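Local coordinates for protein caspase-1 subunit p19/18 (Spodoptera frugiperda, PDB 1M72) that is a caspase, a cysteine protease that probably cleaves cellular proteins such as nuclear immunophilin FKBP46 to carry out apoptosis, at residues 183-188 and 202-207; 220-225 and 253-258; 32-37 and 88-93. One frame throughout, in Å; residues are numbered along the deposited sequence.

In the fold
Interactions 1, 2 and 3 sample one six-stranded mixed sheet of the caspase domain. Along the chain interaction 3 comes first, then interaction 1, then interaction 2. Interactions 1 and 2 have centres about 10 Å apart and join directly: strands 182-186 and 254-257 are antiparallel neighbours, bonded through Ile184 N to Thr256 O, while helices 203-215 and 221-235 follow each other in sequence and cover the same face. Interaction 3, centred about 20 Å from interaction 1 and 21 Å from interaction 2, puts helix 80-92 against the other face. The three contacts therefore illustrate how a caspase clothes both sides of its sheet while leaving strand 254-257 available to pair with the second subunit.

Interaction 1 (183-188 and 202-207); sequences LIAFST and SWFMQA. With EDO (1,2-ethanediol), chain J.
Backbone rather than side chain provides the main partner for an aromatic ring here: Ser187 CA sits over one face of Phe204, 3.7 Å from the ring centroid and only 20° off its normal, a CH-pi contact. The serine CB follows, 3.5 Å from Phe204 CB, while Phe186 C lies farther over the same face. With CG anti to the backbone N (chi1 -178°), the Phe204 ring leaves its helix toward the strand end, and its far corner CZ touches Ala185 CB at 4.0 Å. Ser187 OG is not spent on the ring; it hydrogen-bonds Ser194 OG. In the caspase fold this places the first turn of helix 203-215 against the end of strand 182-186, where the chain turns out of the sheet; the Ser187 side chain is about 7 Å from that of Cys150, the probable nucleophile. Ser202 is the N-cap, its OG accepting from Met205 N at 3.0 Å (156°), and the same OG also bonds Asp57 of helix 54-67. On the loop beyond, Thr188 OG1 is hydrogen-bonded to Phe193 O and lies 2.6 Å from O1 of a 1,2-ethanediol, probably from the crystallisation liquor.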
# COMPACT_ATOMS: atom_id res chain seq x y z
N LEU C 183 -6.01 -5.16 -3.59
CA LEU C 183 -4.58 -5.01 -3.71
C LEU C 183 -4.44 -4.07 -4.90
O LEU C 183 -4.90 -4.38 -6.01
CB LEU C 183 -3.91 -6.32 -4.03
CG LEU C 183 -2.39 -6.21 -4.27
CD1 LEU C 183 -1.74 -5.67 -3.04
CD2 LEU C 183 -1.83 -7.59 -4.63
N ILE C 184 -3.79 -2.94 -4.68
CA ILE C 184 -3.64 -1.97 -5.74
C ILE C 184 -2.19 -1.61 -5.88
O ILE C 184 -1.59 -0.88 -5.02
CB ILE C 184 -4.50 -0.67 -5.46
CG1 ILE C 184 -5.98 -1.03 -5.34
CG2 ILE C 184 -4.29 0.37 -6.61
CD1 ILE C 184 -6.89 0.15 -4.91
N ALA C 185 -1.63 -2.11 -6.98
CA ALA C 185 -0.23 -1.91 -7.31
C ALA C 185 0.05 -0.90 -8.43
O ALA C 185 -0.28 -1.12 -9.60
CB ALA C 185 0.40 -3.21 -7.66
N PHE C 186 0.69 0.20 -8.03
CA PHE C 186 1.11 1.24 -8.96
C PHE C 186 2.60 1.06 -9.25
O PHE C 186 3.41 0.74 -8.36
CB PHE C 186 0.85 2.66 -8.39
CG PHE C 186 -0.51 3.26 -8.77
CD1 PHE C 186 -1.63 3.04 -7.97
CD2 PHE C 186 -0.63 4.10 -9.88
CE1 PHE C 186 -2.86 3.67 -8.26
CE2 PHE C 186 -1.86 4.73 -10.19
CZ PHE C 186 -2.97 4.52 -9.38
N SER C 187 2.95 1.23 -10.52
CA SER C 187 4.32 1.13 -11.00
C SER C 187 5.23 2.12 -10.30
O SER C 187 6.43 1.94 -10.23
CB SER C 187 4.36 1.45 -12.51
OG SER C 187 3.88 2.77 -12.79
N THR C 188 4.64 3.18 -9.77
CA THR C 188 5.43 4.22 -9.14
C THR C 188 4.69 4.88 -7.97
O THR C 188 3.48 4.69 -7.74
CB THR C 188 5.82 5.30 -10.22
OG1 THR C 188 6.89 6.11 -9.73
CG2 THR C 188 4.61 6.24 -10.54
N SER C 202 7.47 -1.63 -20.02
CA SER C 202 7.73 -0.89 -18.79
C SER C 202 8.59 -1.64 -17.76
O SER C 202 8.60 -2.88 -17.71
CB SER C 202 6.42 -0.44 -18.13
OG SER C 202 5.72 -1.51 -17.54
N TRP C 203 9.30 -0.88 -16.93
CA TRP C 203 10.12 -1.48 -15.90
C TRP C 203 9.22 -2.33 -15.01
O TRP C 203 9.49 -3.52 -14.80
CB TRP C 203 10.83 -0.42 -15.06
CG TRP C 203 11.86 0.41 -15.81
CD1 TRP C 203 12.19 0.31 -17.13
CD2 TRP C 203 12.66 1.48 -15.28
NE1 TRP C 203 13.16 1.24 -17.45
CE2 TRP C 203 13.47 1.97 -16.33
CE3 TRP C 203 12.79 2.06 -14.00
CZ2 TRP C 203 14.39 3.02 -16.16
CZ3 TRP C 203 13.70 3.11 -13.82
CH2 TRP C 203 14.49 3.57 -14.89
N PHE C 204 8.14 -1.73 -14.52
CA PHE C 204 7.20 -2.42 -13.65
C PHE C 204 6.68 -3.74 -14.27
O PHE C 204 6.77 -4.78 -13.63
CB PHE C 204 6.03 -1.47 -13.31
CG PHE C 204 5.01 -2.05 -12.37
CD1 PHE C 204 5.40 -2.62 -11.15
CD2 PHE C 204 3.65 -1.99 -12.68
CE1 PHE C 204 4.43 -3.11 -10.25
CE2 PHE C 204 2.67 -2.47 -11.79
CZ PHE C 204 3.07 -3.04 -10.57
N MET C 205 6.15 -3.68 -15.48
CA MET C 205 5.64 -4.86 -16.14
C MET C 205 6.75 -5.89 -16.47
O MET C 205 6.50 -7.09 -16.41
CB MET C 205 4.85 -4.48 -17.39
CG MET C 205 3.52 -3.87 -17.07
SD MET C 205 2.34 -5.06 -16.28
CE MET C 205 1.33 -3.99 -15.40
N GLN C 206 7.96 -5.45 -16.78
CA GLN C 206 9.04 -6.41 -17.04
C GLN C 206 9.31 -7.19 -15.75
O GLN C 206 9.47 -8.43 -15.75
CB GLN C 206 10.36 -5.73 -17.43
CG GLN C 206 10.41 -5.13 -18.81
CD GLN C 206 11.74 -4.44 -19.05
OE1 GLN C 206 12.79 -5.08 -18.99
NE2 GLN C 206 11.71 -3.12 -19.30
N ALA C 207 9.41 -6.46 -14.65
CA ALA C 207 9.70 -7.09 -13.38
C ALA C 207 8.50 -7.91 -12.89
O ALA C 207 8.66 -9.01 -12.37
CB ALA C 207 10.12 -6.02 -12.33
C1 EDO J . 9.77 6.47 -8.38
O1 EDO J . 8.61 5.79 -7.87
C2 EDO J . 10.79 6.53 -7.29
O2 EDO J . 10.33 7.45 -6.33

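Interaction 2 (220-225 and 253-258); sequences DILTLL and PCITSM
Helix segment 221-225 and strand segment 254-257 run almost exactly antiparallel (170°) with their axes 10.4 Å apart, Leu225 lying nearest Ile255 and Leu222 nearest Ser257. The backbones are closer at the Leu225 end, where its CA lies 7.4 Å from that of Ile255. There Leu225 CD1 meets Ile255 CG2 at 3.9 Å, the two side chains slanting across each other. The CG2 branch of Ile255 is anti to the backbone N, since CG1 takes chi1 -48°, and CD1 bends back to within 4.2 Å of Leu225 CB. Strand 254-257 closes the caspase sheet within one subunit; its residues 255-257 pair antiparallel with a strand of the second subunit, and Leu222 packs on Thr226 of that subunit. One turn earlier in the helix, both methyls of Leu222 lie against Ser257, CD1 3.8 Å from OG and CD2 4.0 Å from CB. That hydroxyl is hydrogen-bonded to Leu259 N, so the leucine packs on a polar atom already satisfied. Asp220 caps the helix: OD1 accepts from Thr223 N at 3.1 Å, approached from above the carboxylate plane, and OD2 receives the Thr223 hydroxyl on its syn side, though tilted out of that plane.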
# COMPACT_ATOMS: atom_id res chain seq x y z
N ASP C 220 3.49 -15.97 -1.88
CA ASP C 220 2.35 -15.10 -1.61
C ASP C 220 2.57 -13.73 -2.31
O ASP C 220 3.72 -13.26 -2.50
CB ASP C 220 2.10 -14.97 -0.11
CG ASP C 220 3.00 -13.96 0.57
OD1 ASP C 220 2.67 -12.75 0.52
OD2 ASP C 220 4.04 -14.39 1.14
N ILE C 221 1.44 -13.14 -2.71
CA ILE C 221 1.37 -11.91 -3.48
C ILE C 221 2.19 -10.75 -2.90
O ILE C 221 2.97 -10.12 -3.63
CB ILE C 221 -0.16 -11.52 -3.76
CG1 ILE C 221 -0.27 -10.63 -5.01
CG2 ILE C 221 -0.75 -10.73 -2.60
CD1 ILE C 221 0.51 -11.13 -6.16
N LEU C 222 2.05 -10.49 -1.60
CA LEU C 222 2.83 -9.40 -1.01
C LEU C 222 4.34 -9.67 -1.11
O LEU C 222 5.10 -8.78 -1.50
CB LEU C 222 2.36 -9.13 0.43
CG LEU C 222 0.92 -8.54 0.39
CD1 LEU C 222 0.51 -8.05 1.76
CD2 LEU C 222 0.81 -7.37 -0.63
N THR C 223 4.78 -10.91 -0.84
CA THR C 223 6.20 -11.24 -0.92
C THR C 223 6.70 -11.12 -2.34
O THR C 223 7.82 -10.65 -2.61
CB THR C 223 6.46 -12.65 -0.42
OG1 THR C 223 6.14 -12.71 0.99
CG2 THR C 223 7.92 -13.04 -0.64
N LEU C 224 5.84 -11.52 -3.25
CA LEU C 224 6.13 -11.49 -4.67
C LEU C 224 6.30 -10.03 -5.15
O LEU C 224 7.23 -9.73 -5.86
CB LEU C 224 5.00 -12.17 -5.42
CG LEU C 224 5.35 -12.48 -6.86
CD1 LEU C 224 4.82 -13.90 -7.21
CD2 LEU C 224 4.77 -11.40 -7.77
N LEU C 225 5.37 -9.15 -4.76
CA LEU C 225 5.44 -7.76 -5.15
C LEU C 225 6.61 -7.08 -4.43
O LEU C 225 7.13 -6.08 -4.93
CB LEU C 225 4.09 -7.06 -4.90
CG LEU C 225 3.01 -7.52 -5.92
CD1 LEU C 225 1.63 -6.87 -5.66
CD2 LEU C 225 3.54 -7.20 -7.33
N PRO C 253 8.08 0.88 -7.17
CA PRO C 253 6.61 0.74 -7.23
C PRO C 253 6.00 1.09 -5.87
O PRO C 253 6.71 1.23 -4.86
CB PRO C 253 6.39 -0.75 -7.57
CG PRO C 253 7.76 -1.23 -8.09
CD PRO C 253 8.75 -0.44 -7.25
N CYS C 254 4.66 1.23 -5.87
CA CYS C 254 3.87 1.56 -4.67
C CYS C 254 2.73 0.51 -4.59
O CYS C 254 1.82 0.46 -5.42
CB CYS C 254 3.32 3.00 -4.81
SG CYS C 254 2.56 3.62 -3.28
N ILE C 255 2.82 -0.34 -3.59
CA ILE C 255 1.89 -1.45 -3.42
C ILE C 255 0.96 -1.11 -2.30
O ILE C 255 1.41 -0.97 -1.15
CB ILE C 255 2.65 -2.74 -2.98
CG1 ILE C 255 3.88 -2.97 -3.87
CG2 ILE C 255 1.75 -3.92 -3.06
CD1 ILE C 255 3.53 -2.96 -5.38
N THR C 256 -0.33 -1.02 -2.62
CA THR C 256 -1.35 -0.69 -1.62
C THR C 256 -2.20 -1.91 -1.36
O THR C 256 -2.84 -2.44 -2.27
CB THR C 256 -2.24 0.51 -2.07
OG1 THR C 256 -1.41 1.65 -2.34
CG2 THR C 256 -3.25 0.90 -0.97
N SER C 257 -2.20 -2.36 -0.12
CA SER C 257 -2.94 -3.55 0.21
C SER C 257 -3.93 -3.41 1.34
O SER C 257 -3.63 -2.82 2.40
CB SER C 257 -1.94 -4.70 0.53
OG SER C 257 -2.50 -5.78 1.25
N MET C 258 -5.13 -3.94 1.05
CA MET C 258 -6.25 -4.05 1.98
C MET C 258 -6.50 -5.57 2.17
O MET C 258 -7.54 -5.95 2.71
CB MET C 258 -7.53 -3.43 1.42
CG MET C 258 -7.68 -1.94 1.62
SD MET C 258 -6.49 -0.93 0.74
CE MET C 258 -6.85 -1.16 -0.91

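Interaction 3 (32-37 and 88-93); sequences RGMAII and QQTAEM
No ring or other flat group has a face or edge in this contact; Met34 and Ile36 of the strand meet Thr90 of the helix and Met93 in the turn that follows through methyl groups, a hydroxyl and two sulfur atoms. Ile36 and Thr90 point at each other tip to tip. Ile36 CD1 comes to 3.3 Å from Thr90 OG1, about van der Waals contact, and lies farther, at 4.0 Å, from its CG2, so the methyl end rests chiefly on the hydroxyl oxygen. The hydroxyl is not left without a polar partner, because Thr90 OG1 hydrogen-bonds Phe86 O one turn back in the helix. Met34 also meets Thr90 tip to tip, with CE 3.8 Å from OG1. Chi1 and the extended chi2 (177°) carry its sulfur to the exposed margin; the bend at chi3 (57°) then turns CE toward Thr90. At that margin Met34 SD is 3.7 Å from Met93 SD, and the two side chains cross at about a right angle. The position of Met93 is less certain, its CG being modelled too close to Gln89 O. Met93 N donates to Thr90 O at 3.1 Å, and His95 NE2 also hydrogen-bonds that carbonyl. Leu101 of strand 98-106 extends the apolar patch, touching both Met34 and Thr90. On the other face of the strand, Ala35 and Ile37 pack against helix 54-67. Helix 80-92 links the parallel strands 70-76 and 98-106 and passes over strand 31-39, which lies between them, so the contact belongs to a beta-alpha-beta crossover of the helix-sheet-helix sandwich of caspases.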
# COMPACT_ATOMS: atom_id res chain seq x y z
N ARG C 32 -9.97 -19.54 -12.06
CA ARG C 32 -9.07 -18.54 -11.44
C ARG C 32 -9.84 -17.20 -11.42
O ARG C 32 -9.93 -16.50 -10.40
CB ARG C 32 -7.84 -18.34 -12.30
CG ARG C 32 -6.90 -17.29 -11.78
CD ARG C 32 -5.69 -17.93 -11.11
NE ARG C 32 -5.96 -18.47 -9.80
CZ ARG C 32 -5.24 -19.44 -9.21
NH1 ARG C 32 -4.17 -19.99 -9.83
NH2 ARG C 32 -5.57 -19.83 -7.99
N GLY C 33 -10.41 -16.85 -12.56
CA GLY C 33 -11.14 -15.60 -12.64
C GLY C 33 -10.71 -14.81 -13.87
O GLY C 33 -9.83 -15.20 -14.65
N MET C 34 -11.37 -13.68 -14.05
CA MET C 34 -11.10 -12.77 -15.16
C MET C 34 -9.90 -11.86 -14.89
O MET C 34 -9.67 -11.41 -13.75
CB MET C 34 -12.32 -11.89 -15.39
CG MET C 34 -13.54 -12.66 -15.86
SD MET C 34 -15.01 -11.64 -16.04
CE MET C 34 -14.42 -10.35 -17.25
N ALA C 35 -9.13 -11.61 -15.95
CA ALA C 35 -7.99 -10.70 -15.94
C ALA C 35 -8.27 -9.73 -17.11
O ALA C 35 -8.23 -10.11 -18.29
CB ALA C 35 -6.69 -11.45 -16.18
N ILE C 36 -8.58 -8.48 -16.80
CA ILE C 36 -8.86 -7.50 -17.86
C ILE C 36 -7.66 -6.58 -18.04
O ILE C 36 -7.22 -5.95 -17.09
CB ILE C 36 -10.01 -6.54 -17.51
CG1 ILE C 36 -11.24 -7.28 -17.05
CG2 ILE C 36 -10.33 -5.70 -18.73
CD1 ILE C 36 -12.33 -6.27 -16.65
N ILE C 37 -7.16 -6.49 -19.26
CA ILE C 37 -6.03 -5.60 -19.52
C ILE C 37 -6.46 -4.43 -20.42
O ILE C 37 -6.95 -4.62 -21.53
CB ILE C 37 -4.87 -6.39 -20.16
CG1 ILE C 37 -4.42 -7.51 -19.21
CG2 ILE C 37 -3.72 -5.45 -20.48
CD1 ILE C 37 -3.38 -8.54 -19.81
N GLN C 88 -18.14 -1.86 -15.43
CA GLN C 88 -19.43 -2.08 -14.81
C GLN C 88 -19.99 -3.45 -15.18
O GLN C 88 -20.51 -4.17 -14.33
CB GLN C 88 -20.42 -0.99 -15.23
CG GLN C 88 -20.04 0.41 -14.78
CD GLN C 88 -21.26 1.27 -14.44
OE1 GLN C 88 -22.30 0.76 -14.00
NE2 GLN C 88 -21.14 2.59 -14.63
N GLN C 89 -19.86 -3.85 -16.43
CA GLN C 89 -20.41 -5.13 -16.83
C GLN C 89 -19.66 -6.25 -16.12
O GLN C 89 -20.23 -7.30 -15.78
CB GLN C 89 -20.30 -5.31 -18.33
CG GLN C 89 -20.81 -4.15 -19.14
CD GLN C 89 -20.74 -4.46 -20.63
OE1 GLN C 89 -19.75 -5.05 -21.10
NE2 GLN C 89 -21.78 -4.08 -21.38
N THR C 90 -18.37 -6.04 -15.92
CA THR C 90 -17.57 -7.03 -15.24
C THR C 90 -18.06 -7.10 -13.79
O THR C 90 -18.22 -8.19 -13.23
CB THR C 90 -16.10 -6.64 -15.26
OG1 THR C 90 -15.59 -6.77 -16.59
CG2 THR C 90 -15.31 -7.54 -14.33
N ALA C 91 -18.32 -5.93 -13.20
CA ALA C 91 -18.77 -5.88 -11.81
C ALA C 91 -20.17 -6.45 -11.64
O ALA C 91 -20.61 -6.75 -10.52
CB ALA C 91 -18.75 -4.46 -11.30
N GLU C 92 -20.85 -6.62 -12.76
CA GLU C 92 -22.20 -7.10 -12.80
C GLU C 92 -22.27 -8.58 -13.09
O GLU C 92 -23.32 -9.18 -12.95
CB GLU C 92 -22.99 -6.31 -13.87
CG GLU C 92 -23.80 -5.13 -13.31
CD GLU C 92 -24.11 -4.05 -14.34
OE1 GLU C 92 -24.36 -4.37 -15.53
OE2 GLU C 92 -24.13 -2.85 -13.93
N MET C 93 -21.16 -9.18 -13.48
CA MET C 93 -21.17 -10.61 -13.76
C MET C 93 -21.21 -11.45 -12.48
O MET C 93 -21.08 -10.94 -11.38
CB MET C 93 -19.94 -10.97 -14.59
CG MET C 93 -19.85 -10.13 -15.85
SD MET C 93 -18.47 -10.62 -16.81
CE MET C 93 -19.22 -10.73 -18.53